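Local coordinates for glutathione S-transferase omega-like 2 (Saccharomyces cerevisiae, PDB 5LKB), which uses glutathione as a one-cysteine thiol transferase, reducing dehydroascorbate and dimethylarsinic acid, and reacts with glutathionyl-(hydro)quinones, at residues V42-P47 and D100-I105. Residues are numbered along the deposited sequence; the frame is centred on the assembly and turned at random.
Sequences VSLACP and DVAGGI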
loop_
_atom_site.group_PDB
_atom_site.type_symbol
_atom_site.label_atom_id
_atom_site.label_comp_id
_atom_site.label_asym_id
_atom_site.label_seq_id
_atom_site.Cartn_x
_atom_site.Cartn_y
_atom_site.Cartn_z
ATOM N N VAL A 42 -19.928 -20.425 0.692
ATOM C CA VAL A 42 -18.754 -19.653 0.313
ATOM C C VAL A 42 -18.673 -18.403 1.158
ATOM O O VAL A 42 -19.625 -18.007 1.832
ATOM C CB VAL A 42 -18.793 -19.213 -1.163
ATOM C CG1 VAL A 42 -18.955 -20.400 -2.092
ATOM C CG2 VAL A 42 -19.941 -18.265 -1.408
ATOM N N SER A 43 -17.491 -17.776 1.109
ATOM C CA SER A 43 -17.355 -16.334 1.318
ATOM C C SER A 43 -17.024 -15.688 -0.005
ATOM O O SER A 43 -16.213 -16.194 -0.755
ATOM C CB SER A 43 -16.262 -15.983 2.322
ATOM O OG SER A 43 -16.009 -14.572 2.351
ATOM N N LEU A 44 -17.652 -14.531 -0.298
ATOM C CA LEU A 44 -17.248 -13.745 -1.469
ATOM C C LEU A 44 -15.883 -13.068 -1.304
ATOM O O LEU A 44 -15.281 -12.717 -2.323
ATOM C CB LEU A 44 -18.291 -12.666 -1.715
ATOM C CG LEU A 44 -19.640 -13.091 -2.260
ATOM C CD1 LEU A 44 -20.694 -12.031 -2.132
ATOM C CD2 LEU A 44 -19.434 -13.467 -3.712
ATOM N N ALA A 45 -15.328 -13.026 -0.113
ATOM C CA ALA A 45 -14.001 -12.436 0.080
ATOM C C ALA A 45 -12.884 -13.407 -0.303
ATOM O O ALA A 45 -11.757 -12.980 -0.639
ATOM C CB ALA A 45 -13.803 -12.050 1.532
ATOM N N CYS A 46 -13.190 -14.739 -0.225
ATOM C CA CYS A 46 -12.164 -15.770 -0.289
ATOM C C CYS A 46 -11.850 -16.099 -1.736
ATOM O O CYS A 46 -12.764 -16.472 -2.477
ATOM C CB CYS A 46 -12.692 -17.062 0.377
ATOM S SG CYS A 46 -11.634 -18.472 0.146
ATOM N N PRO A 47 -10.580 -16.073 -2.166
ATOM C CA PRO A 47 -10.249 -16.377 -3.554
ATOM C C PRO A 47 -10.386 -17.861 -3.887
ATOM O O PRO A 47 -10.489 -18.222 -5.067
ATOM C CB PRO A 47 -8.779 -15.912 -3.660
ATOM C CG PRO A 47 -8.230 -16.105 -2.320
ATOM C CD PRO A 47 -9.349 -15.714 -1.384
ATOM N N ASP A 100 -28.803 -17.742 -7.424
ATOM C CA ASP A 100 -28.095 -16.611 -8.005
ATOM C C ASP A 100 -26.604 -16.942 -8.024
ATOM O O ASP A 100 -26.136 -17.758 -7.230
ATOM C CB ASP A 100 -28.346 -15.365 -7.142
ATOM C CG ASP A 100 -27.465 -14.146 -7.521
ATOM O OD1 ASP A 100 -27.795 -13.529 -8.569
ATOM O OD2 ASP A 100 -26.535 -13.755 -6.752
ATOM N N VAL A 101 -25.878 -16.328 -8.975
ATOM C CA VAL A 101 -24.421 -16.552 -9.100
ATOM C C VAL A 101 -23.644 -16.233 -7.835
ATOM O O VAL A 101 -22.575 -16.803 -7.607
ATOM C CB VAL A 101 -23.804 -15.793 -10.294
ATOM C CG1 VAL A 101 -24.343 -16.296 -11.610
ATOM C CG2 VAL A 101 -24.033 -14.302 -10.132
ATOM N N ALA A 102 -24.118 -15.297 -7.030
ATOM C CA ALA A 102 -23.487 -14.885 -5.784
ATOM C C ALA A 102 -24.397 -15.075 -4.573
ATOM O O ALA A 102 -24.282 -14.383 -3.578
ATOM C CB ALA A 102 -22.992 -13.443 -5.923
ATOM N N GLY A 103 -25.273 -16.099 -4.622
ATOM C CA GLY A 103 -26.116 -16.355 -3.462
ATOM C C GLY A 103 -27.160 -15.302 -3.146
ATOM O O GLY A 103 -27.722 -15.317 -2.042
ATOM N N GLY A 104 -27.346 -14.339 -4.031
ATOM C CA GLY A 104 -28.260 -13.215 -3.809
ATOM C C GLY A 104 -27.638 -11.995 -3.162
ATOM O O GLY A 104 -28.356 -10.997 -2.940
ATOM N N ILE A 105 -26.349 -12.039 -2.818
ATOM C CA ILE A 105 -25.714 -10.892 -2.171
ATOM C C ILE A 105 -25.772 -9.692 -3.102
ATOM O O ILE A 105 -25.366 -9.767 -4.265
ATOM C CB ILE A 105 -24.266 -11.217 -1.793
ATOM C CG1 ILE A 105 -24.198 -12.295 -0.698
ATOM C CG2 ILE A 105 -23.512 -9.915 -1.398
ATOM C CD1 ILE A 105 -24.773 -11.909 0.624
#
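Leu-44 alone carries the active-site loop's side of this contact, its two methyls forking onto the two ends of a type I' turn, Ala-102 to Ile-105. CD1 lies alongside the branch point of Ile-105, 3.6 Å from CG2 and 3.8 Å from CG1, the two side chains passing one another in opposite senses. CD2 lies more loosely against Ala-102, 4.2 Å from CB. In Ile-105, CG2 is anti to the backbone N and CG1 anti to the carbonyl carbon (chi1 -67°), which sets both branches against the same methyl. Asp-100 braces the turn through OD2, which accepts from Ala-102 N (an Asx turn) and Gly-104 N, both at 2.9 Å, from opposite faces of the carboxylate, while Gly-103 and Gly-104 supply the positive phi angles. On the other side, Ser-43 OG takes the N-H of Ala-45 at 3.0 Å in an ST turn, just ahead of the nucleophile Cys-46, which N-caps helix 47-58. The buried, wholly apolar contact thus joins two loops of the thioredoxin-like domain: Leu-53 of helix 47-58 and Val-69 of strand 66-69 pack on Leu-44, and His-341 of helix 339-349 touches both Leu-44 and Ile-105.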